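Local coordinates for esterase D (Lactobacillus rhamnosus, PDB 3E1G), which probably hydrolyses carboxylic esters, using a serine nucleophile in an alpha/beta-hydrolase fold, at residues F96-S101 with A243-E248; V25-A30 with V52-F57. All blocks are in the same frame, centred on the assembly; numbering follows the deposited sequence.

Interaction 1 of 2, residues F96-S101 with A243-E248. With DEP (diethyl phosphonate), chain B.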
ATOM      1  N   PHE A  96      -7.499   2.998  11.627  1.00 35.85           N
ATOM      2  CA  PHE A  96      -7.528   3.287  10.206  1.00 35.74           C
ATOM      3  C   PHE A  96      -6.533   2.397   9.507  1.00 35.66           C
ATOM      4  O   PHE A  96      -5.530   1.957  10.106  1.00 35.59           O
ATOM      5  CB  PHE A  96      -7.173   4.763   9.949  1.00 35.73           C
ATOM      6  CG  PHE A  96      -8.155   5.742  10.545  1.00 35.80           C
ATOM      7  CD1 PHE A  96      -9.103   6.400   9.731  1.00 36.05           C
ATOM      8  CD2 PHE A  96      -8.240   5.904  11.895  1.00 35.86           C
ATOM      9  CE1 PHE A  96     -10.002   7.310  10.270  1.00 36.01           C
ATOM     10  CE2 PHE A  96      -9.115   6.836  12.430  1.00 36.12           C
ATOM     11  CZ  PHE A  96      -9.997   7.555  11.583  1.00 35.90           C
ATOM     12  N   VAL A  97      -6.803   2.111   8.250  1.00 35.57           N
ATOM     13  CA  VAL A  97      -5.929   1.255   7.444  1.00 35.53           C
ATOM     14  C   VAL A  97      -5.712   1.897   6.079  1.00 35.44           C
ATOM     15  O   VAL A  97      -6.650   2.107   5.344  1.00 35.37           O
ATOM     16  CB  VAL A  97      -6.553  -0.173   7.206  1.00 35.50           C
ATOM     17  CG1 VAL A  97      -5.521  -1.096   6.478  1.00 35.28           C
ATOM     18  CG2 VAL A  97      -7.004  -0.799   8.521  1.00 35.64           C
ATOM     19  N   PHE A  98      -4.449   2.194   5.769  1.00 35.50           N
ATOM     20  CA  PHE A  98      -4.057   2.784   4.480  1.00 35.56           C
ATOM     21  C   PHE A  98      -2.941   1.947   3.831  1.00 35.52           C
ATOM     22  O   PHE A  98      -2.128   1.341   4.517  1.00 35.66           O
ATOM     23  CB  PHE A  98      -3.559   4.227   4.691  1.00 35.54           C
ATOM     24  CG  PHE A  98      -4.583   5.140   5.380  1.00 35.64           C
ATOM     25  CD1 PHE A  98      -5.586   5.736   4.662  1.00 35.37           C
ATOM     26  CD2 PHE A  98      -4.428   5.498   6.696  1.00 35.60           C
ATOM     27  CE1 PHE A  98      -6.389   6.693   5.247  1.00 35.40           C
ATOM     28  CE2 PHE A  98      -5.354   6.370   7.319  1.00 35.38           C
ATOM     29  CZ  PHE A  98      -6.295   6.947   6.604  1.00 35.33           C
ATOM     30  N   GLY A  99      -2.895   1.961   2.510  1.00 35.54           N
ATOM     31  CA  GLY A  99      -1.898   1.221   1.781  1.00 35.71           C
ATOM     32  C   GLY A  99      -1.448   1.908   0.498  1.00 35.71           C
ATOM     33  O   GLY A  99      -2.215   2.619  -0.141  1.00 35.53           O
ATOM     34  N   LEU A 100      -0.139   1.785   0.224  1.00 35.96           N
ATOM     35  CA  LEU A 100       0.510   2.288  -1.025  1.00 36.02           C
ATOM     36  C   LEU A 100       0.495   1.170  -2.040  1.00 36.09           C
ATOM     37  O   LEU A 100       0.975   0.048  -1.753  1.00 36.08           O
ATOM     38  CB  LEU A 100       1.981   2.646  -0.700  1.00 36.06           C
ATOM     39  CG  LEU A 100       2.832   3.658  -1.473  1.00 36.21           C
ATOM     40  CD1 LEU A 100       4.338   3.257  -1.370  1.00 36.08           C
ATOM     41  CD2 LEU A 100       2.440   3.861  -2.845  1.00 36.96           C
ATOM     42  N   SER A 101      -0.035   1.452  -3.226  1.00 36.28           N
ATOM     43  CA  SER A 101      -0.003   0.498  -4.354  1.00 36.35           C
ATOM     44  C   SER A 101      -0.463  -0.924  -3.929  1.00 36.23           C
ATOM     45  O   SER A 101      -1.578  -1.108  -3.563  1.00 36.19           O
ATOM     46  CB  SER A 101       1.385   0.487  -4.968  1.00 36.62           C
ATOM     47  OG  SER A 101       1.364  -0.021  -6.299  1.00 37.81           O
ATOM     48  N   ALA A 243      -6.177  15.282   8.158  1.00 43.11           N
ATOM     49  CA  ALA A 243      -7.475  15.970   8.056  1.00 43.45           C
ATOM     50  C   ALA A 243      -8.617  14.975   7.822  1.00 43.81           C
ATOM     51  O   ALA A 243      -9.675  15.073   8.457  1.00 43.69           O
ATOM     52  CB  ALA A 243      -7.438  17.010   6.938  1.00 43.44           C
ATOM     53  N   PHE A 244      -8.360  13.948   6.994  1.00 44.37           N
ATOM     54  CA  PHE A 244      -9.344  12.862   6.782  1.00 44.86           C
ATOM     55  C   PHE A 244      -9.696  12.159   8.080  1.00 45.39           C
ATOM     56  O   PHE A 244     -10.844  11.805   8.303  1.00 45.28           O
ATOM     57  CB  PHE A 244      -8.825  11.837   5.796  1.00 44.63           C
ATOM     58  CG  PHE A 244      -9.714  10.655   5.640  1.00 44.45           C
ATOM     59  CD1 PHE A 244     -10.885  10.751   4.911  1.00 44.22           C
ATOM     60  CD2 PHE A 244      -9.317   9.403   6.097  1.00 44.48           C
ATOM     61  CE1 PHE A 244     -11.619   9.600   4.560  1.00 44.29           C
ATOM     62  CE2 PHE A 244     -10.084   8.250   5.811  1.00 44.37           C
ATOM     63  CZ  PHE A 244     -11.238   8.364   5.045  1.00 44.41           C
ATOM     64  N   MET A 245      -8.680  11.801   8.833  1.00 46.17           N
ATOM     65  CA  MET A 245      -8.868  11.044  10.057  1.00 46.92           C
ATOM     66  C   MET A 245      -9.580  11.895  11.103  1.00 47.67           C
ATOM     67  O   MET A 245     -10.344  11.396  11.874  1.00 47.59           O
ATOM     68  CB  MET A 245      -7.511  10.594  10.605  1.00 46.83           C
ATOM     69  CG  MET A 245      -6.873   9.471   9.835  1.00 46.80           C
ATOM     70  SD  MET A 245      -5.405   8.859  10.641  1.00 46.62           S
ATOM     71  CE  MET A 245      -4.294  10.096  10.245  1.00 46.56           C
ATOM     72  N   GLN A 246      -9.209  13.174  11.181  1.00 48.69           N
ATOM     73  CA  GLN A 246      -9.831  14.099  12.142  1.00 49.62           C
ATOM     74  C   GLN A 246     -11.320  14.262  11.850  1.00 50.39           C
ATOM     75  O   GLN A 246     -12.117  14.370  12.744  1.00 50.39           O
ATOM     76  CB  GLN A 246      -9.133  15.465  12.096  1.00 49.62           C
ATOM     77  N   GLN A 247     -11.657  14.306  10.581  1.00 51.44           N
ATOM     78  CA  GLN A 247     -13.024  14.465  10.153  1.00 52.12           C
ATOM     79  C   GLN A 247     -13.867  13.278  10.624  1.00 52.88           C
ATOM     80  O   GLN A 247     -15.073  13.406  10.860  1.00 52.93           O
ATOM     81  CB  GLN A 247     -13.065  14.580   8.616  1.00 52.13           C
ATOM     82  CG  GLN A 247     -14.376  15.131   8.029  1.00 52.09           C
ATOM     83  CD  GLN A 247     -14.785  16.507   8.610  1.00 52.85           C
ATOM     84  OE1 GLN A 247     -14.030  17.501   8.511  1.00 53.51           O
ATOM     85  NE2 GLN A 247     -16.028  16.590   9.123  1.00 53.11           N
ATOM     86  N   GLU A 248     -13.198  12.180  10.944  1.00 53.84           N
ATOM     87  CA  GLU A 248     -13.886  10.984  11.362  1.00 54.53           C
ATOM     88  C   GLU A 248     -13.447  10.536  12.731  1.00 55.20           C
ATOM     89  O   GLU A 248     -13.630   9.370  13.080  1.00 55.48           O
ATOM     90  CB  GLU A 248     -13.667   9.846  10.334  1.00 54.75           C
ATOM     91  CG  GLU A 248     -14.810   9.745   9.277  1.00 55.25           C
ATOM     92  CD  GLU A 248     -16.082   9.156   9.870  1.00 56.18           C
ATOM     93  OE1 GLU A 248     -15.957   8.327  10.825  1.00 56.75           O
ATOM     94  OE2 GLU A 248     -17.224   9.535   9.403  1.00 56.86           O
TER
HETATM   95  C1  DEP B 245       0.413  -2.538  -7.495  1.00 43.22           C
HETATM   96  C2  DEP B 245       0.214  -4.003  -7.893  1.00 43.58           C
HETATM   97  C3  DEP B 245       4.906  -0.342  -6.971  1.00 43.41           C
HETATM   98  C4  DEP B 245       5.860  -1.219  -7.760  1.00 43.86           C
HETATM   99  O1  DEP B 245       1.823  -2.231  -7.518  1.00 42.90           O
HETATM  100  O2  DEP B 245       3.571  -0.553  -7.452  1.00 43.34           O
HETATM  101  O3  DEP B 245       3.054  -1.919  -5.222  1.00 41.12           O
HETATM  102  P   DEP B 245       2.449  -1.202  -6.505  1.00 41.47           P
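Met245 meets the ring of Phe96 from a helical turn held by a backbone bond of 3.0 Å from Gln247 N to Ala243 O; across the contact itself no hydrogen bond forms, and the union of strand and helix is apolar. Met245 lays its CG almost on the axis of the Phe96 ring, 3.8 Å from the ring centre and 13° off the normal, a CH-pi contact. With CG anti to the carbonyl carbon (chi1 -74°) and the chain extended at chi2, SD also stays above that face, 4.3 Å from the centre of the Phe96 ring. The same sulfur lies beside the edge of Phe98, so one thioether makes Met-aromatic contacts with two rings, over one and alongside the other. Phe244 brings CD2 to 3.9 Å from Phe98 CZ, in the plane of the Phe98 ring. At the far rim of Phe96, Glu248 O comes near the ring plane, 4.3 Å from CZ of Phe96. With an alanine in place of Phe96, the surface under Met245 would be gone, and the methionine would probably be left free to turn above a gap between sheet and helix. Thr23 and Ala119, from the strands flanking 94-100, also touch Phe96. The strand thus illustrates a division of labour: its start packs against the C-terminal helix, while the turn just past its end carries the reactive serine. Ser101, the predicted nucleophile, is covalently bonded through OG to the phosphorus of diethyl phosphonate at 1.6 Å, and its side chain touches His226. Its strained backbone, between strand and helix in a GxSxG sequence, is consistent with the nucleophile elbow of alpha/beta hydrolases.

Interaction 2 of 2, residues V25-A30 with V52-F57. With DEP (diethyl phosphonate), chain B.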
ATOM      1  N   VAL A  25      -3.152   3.397  13.474  1.00 33.79           N
ATOM      2  CA  VAL A  25      -3.119   3.352  11.967  1.00 33.60           C
ATOM      3  C   VAL A  25      -2.203   2.249  11.425  1.00 33.42           C
ATOM      4  O   VAL A  25      -1.107   2.066  11.896  1.00 33.26           O
ATOM      5  CB  VAL A  25      -2.657   4.703  11.360  1.00 33.63           C
ATOM      6  CG1 VAL A  25      -2.748   4.662   9.838  1.00 33.30           C
ATOM      7  CG2 VAL A  25      -3.504   5.879  11.924  1.00 33.69           C
ATOM      8  N   VAL A  26      -2.768   1.389  10.562  1.00 33.23           N
ATOM      9  CA  VAL A  26      -1.991   0.364   9.885  1.00 33.10           C
ATOM     10  C   VAL A  26      -1.593   0.873   8.482  1.00 32.87           C
ATOM     11  O   VAL A  26      -2.431   1.444   7.771  1.00 32.72           O
ATOM     12  CB  VAL A  26      -2.820  -0.987   9.750  1.00 33.21           C
ATOM     13  CG1 VAL A  26      -2.144  -1.945   8.786  1.00 33.16           C
ATOM     14  CG2 VAL A  26      -2.983  -1.656  11.143  1.00 33.31           C
ATOM     15  N   LEU A  27      -0.278   0.857   8.194  1.00 32.63           N
ATOM     16  CA  LEU A  27       0.248   1.369   6.896  1.00 32.51           C
ATOM     17  C   LEU A  27       0.931   0.245   6.144  1.00 32.42           C
ATOM     18  O   LEU A  27       1.675  -0.524   6.738  1.00 32.34           O
ATOM     19  CB  LEU A  27       1.239   2.544   7.112  1.00 32.39           C
ATOM     20  CG  LEU A  27       0.687   3.823   7.793  1.00 32.07           C
ATOM     21  CD1 LEU A  27       1.876   4.843   8.092  1.00 31.61           C
ATOM     22  CD2 LEU A  27      -0.381   4.475   6.954  1.00 31.05           C
ATOM     23  N   LEU A  28       0.382  -0.057   4.977  1.00 32.38           N
ATOM     24  CA  LEU A  28       0.799  -1.246   4.204  1.00 32.36           C
ATOM     25  C   LEU A  28       1.559  -0.805   3.000  1.00 32.39           C
ATOM     26  O   LEU A  28       1.064  -0.038   2.205  1.00 32.39           O
ATOM     27  CB  LEU A  28      -0.435  -2.103   3.777  1.00 32.16           C
ATOM     28  CG  LEU A  28      -1.390  -2.629   4.924  1.00 32.02           C
ATOM     29  CD1 LEU A  28      -2.584  -3.377   4.333  1.00 31.82           C
ATOM     30  CD2 LEU A  28      -0.630  -3.550   5.984  1.00 31.32           C
ATOM     31  N   HIS A  29       2.735  -1.381   2.811  1.00 32.52           N
ATOM     32  CA  HIS A  29       3.701  -0.851   1.896  1.00 32.71           C
ATOM     33  C   HIS A  29       3.529  -1.448   0.455  1.00 32.80           C
ATOM     34  O   HIS A  29       2.579  -2.152   0.183  1.00 32.85           O
ATOM     35  CB  HIS A  29       5.136  -1.099   2.445  1.00 32.70           C
ATOM     36  CG  HIS A  29       5.533  -2.550   2.506  1.00 32.62           C
ATOM     37  ND1 HIS A  29       5.913  -3.261   1.380  1.00 32.97           N
ATOM     38  CD2 HIS A  29       5.850  -3.341   3.566  1.00 32.71           C
ATOM     39  CE1 HIS A  29       6.490  -4.392   1.747  1.00 32.76           C
ATOM     40  NE2 HIS A  29       6.404  -4.497   3.062  1.00 32.54           N
ATOM     41  N   ALA A  30       4.350  -0.972  -0.469  1.00 33.12           N
ATOM     42  CA  ALA A  30       4.200  -1.283  -1.915  1.00 33.33           C
ATOM     43  C   ALA A  30       4.965  -2.532  -2.296  1.00 33.63           C
ATOM     44  O   ALA A  30       5.782  -3.061  -1.509  1.00 33.58           O
ATOM     45  CB  ALA A  30       4.685  -0.088  -2.780  1.00 33.17           C
ATOM     46  N   VAL A  52       0.824   3.791  15.195  1.00 35.03           N
ATOM     47  CA  VAL A  52       1.122   3.372  13.826  1.00 34.97           C
ATOM     48  C   VAL A  52       1.810   2.031  13.835  1.00 34.98           C
ATOM     49  O   VAL A  52       2.585   1.738  14.730  1.00 35.00           O
ATOM     50  CB  VAL A  52       2.015   4.373  13.111  1.00 34.93           C
ATOM     51  CG1 VAL A  52       2.148   4.005  11.571  1.00 35.13           C
ATOM     52  CG2 VAL A  52       1.483   5.811  13.306  1.00 34.64           C
ATOM     53  N   TYR A  53       1.372   1.139  12.937  1.00 35.11           N
ATOM     54  CA  TYR A  53       2.049  -0.123  12.729  1.00 35.16           C
ATOM     55  C   TYR A  53       2.305  -0.374  11.248  1.00 35.17           C
ATOM     56  O   TYR A  53       1.407  -0.258  10.425  1.00 34.96           O
ATOM     57  CB  TYR A  53       1.241  -1.232  13.312  1.00 35.39           C
ATOM     58  CG  TYR A  53       1.812  -2.603  13.101  1.00 35.35           C
ATOM     59  CD1 TYR A  53       3.107  -2.889  13.441  1.00 35.76           C
ATOM     60  CD2 TYR A  53       0.986  -3.659  12.765  1.00 35.70           C
ATOM     61  CE1 TYR A  53       3.615  -4.201  13.323  1.00 35.67           C
ATOM     62  CE2 TYR A  53       1.490  -4.921  12.552  1.00 35.70           C
ATOM     63  CZ  TYR A  53       2.794  -5.192  12.853  1.00 35.71           C
ATOM     64  OH  TYR A  53       3.199  -6.470  12.835  1.00 35.89           O
ATOM     65  N   VAL A  54       3.570  -0.666  10.920  1.00 35.34           N
ATOM     66  CA  VAL A  54       3.987  -0.896   9.551  1.00 35.38           C
ATOM     67  C   VAL A  54       4.641  -2.241   9.437  1.00 35.52           C
ATOM     68  O   VAL A  54       5.854  -2.393   9.734  1.00 35.37           O
ATOM     69  CB  VAL A  54       4.996   0.185   9.066  1.00 35.37           C
ATOM     70  CG1 VAL A  54       5.287   0.023   7.511  1.00 35.14           C
ATOM     71  CG2 VAL A  54       4.489   1.586   9.389  1.00 35.10           C
ATOM     72  N   PRO A  55       3.867  -3.252   8.994  1.00 35.61           N
ATOM     73  CA  PRO A  55       4.418  -4.576   8.880  1.00 35.83           C
ATOM     74  C   PRO A  55       5.292  -4.699   7.639  1.00 35.94           C
ATOM     75  O   PRO A  55       5.214  -3.840   6.740  1.00 35.73           O
ATOM     76  CB  PRO A  55       3.168  -5.478   8.774  1.00 35.76           C
ATOM     77  CG  PRO A  55       2.123  -4.614   8.184  1.00 35.71           C
ATOM     78  CD  PRO A  55       2.431  -3.206   8.638  1.00 35.74           C
ATOM     79  N   LEU A  56       6.084  -5.786   7.589  1.00 36.23           N
ATOM     80  CA  LEU A  56       6.879  -6.154   6.424  1.00 36.54           C
ATOM     81  C   LEU A  56       6.254  -7.335   5.722  1.00 36.82           C
ATOM     82  O   LEU A  56       5.998  -8.347   6.343  1.00 37.18           O
ATOM     83  CB  LEU A  56       8.314  -6.542   6.877  1.00 36.62           C
ATOM     84  CG  LEU A  56       9.241  -7.144   5.838  1.00 36.39           C
ATOM     85  CD1 LEU A  56       9.574  -6.119   4.756  1.00 36.91           C
ATOM     86  CD2 LEU A  56      10.545  -7.691   6.514  1.00 36.62           C
ATOM     87  N   PHE A  57       5.996  -7.208   4.420  1.00 37.05           N
ATOM     88  CA  PHE A  57       5.391  -8.341   3.623  1.00 37.30           C
ATOM     89  C   PHE A  57       6.464  -9.398   3.299  1.00 37.54           C
ATOM     90  O   PHE A  57       7.622  -9.065   3.134  1.00 37.76           O
ATOM     91  CB  PHE A  57       4.790  -7.818   2.314  1.00 37.17           C
ATOM     92  CG  PHE A  57       3.535  -7.014   2.495  1.00 37.03           C
ATOM     93  CD1 PHE A  57       2.505  -7.471   3.306  1.00 37.13           C
ATOM     94  CD2 PHE A  57       3.382  -5.802   1.862  1.00 36.90           C
ATOM     95  CE1 PHE A  57       1.380  -6.732   3.471  1.00 36.97           C
ATOM     96  CE2 PHE A  57       2.156  -5.145   1.884  1.00 36.89           C
ATOM     97  CZ  PHE A  57       1.177  -5.591   2.698  1.00 36.90           C
TER
HETATM   98  C1  DEP B 245       0.413  -2.538  -7.495  1.00 43.22           C
HETATM   99  C2  DEP B 245       0.214  -4.003  -7.893  1.00 43.58           C
HETATM  100  C3  DEP B 245       4.906  -0.342  -6.971  1.00 43.41           C
HETATM  101  C4  DEP B 245       5.860  -1.219  -7.760  1.00 43.86           C
HETATM  102  O1  DEP B 245       1.823  -2.231  -7.518  1.00 42.90           O
HETATM  103  O2  DEP B 245       3.571  -0.553  -7.452  1.00 43.34           O
HETATM  104  O3  DEP B 245       3.054  -1.919  -5.222  1.00 41.12           O
HETATM  105  P   DEP B 245       2.449  -1.202  -6.505  1.00 41.47           P
HETATM  106  O   HOH W   1       3.592  -2.070   5.432  1.00 34.53           O
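Val25 and Val52 pair in a parallel ladder that is close-knit here and parted by water further on. In the close-knit part, Tyr53 N donates to Val25 O at 2.8 Å, and Tyr53 O receives Leu27 N at 3.0 Å, so Tyr53 bonds to the residues before and after Val26, its partner in the pairing. On the side of helix 39-47, Leu27 CD1 meets Val52 CG1 at 3.6 Å. Beyond Tyr53 direct backbone bonding gives way to a water, which gives hydrogen bonds to Leu27 O and Pro55 O, and weakly accepts one from His29 N. Contact is then regained through His29, whose CG lies between the backbone N and the carbonyl carbon (chi1 66°), which turns the ring toward Phe57. Both ring nitrogens are engaged: ND1 donates to Ala30 O at 2.9 Å, while NE2 accepts Phe57 N along a nearly straight bond of 173°, though the donor is tilted from the ring plane. These two bonds fix the rotation of the imidazole, and Phe57 presents its edge to the His29 face, CD2 lying 3.4 Å from His29 CE1. The buried histidine contrasts with Tyr53 and Leu56, which are partly exposed. Beside this loop Ala30 CB approaches the bound phosphonate, 3.5 Å from its O3. Together with helix 39-47 the two strands make a beta-alpha-beta unit; that helix packs on Val25, Leu27 and Val52, while helix 74-89 covers Val26, Leu28, Tyr53 and Phe57 from the other face of the sheet.

Interaction 2 is complete before interaction 1 opens along the chain, yet their centres lie only 13 Å apart, because strands 23-28 and 94-100 are neighbours in the central sheet. Probable hydrogen bonds of 2.9 Å, Phe96 O to Val26 N and Phe98 O to Leu28 N, join them there. Interaction 1 ties the sheet to the C-terminal helix 234-247, whereas interaction 2 continues it outward to strand 51-54. Both strands run on toward the diethyl phosphonate, which is also hydrogen-bonded to Tyr31 N and Leu102 N, consistent with an oxyanion hole built from backbone N atoms just past the ends of these adjacent strands, Leu102 opening the helix after the nucleophile.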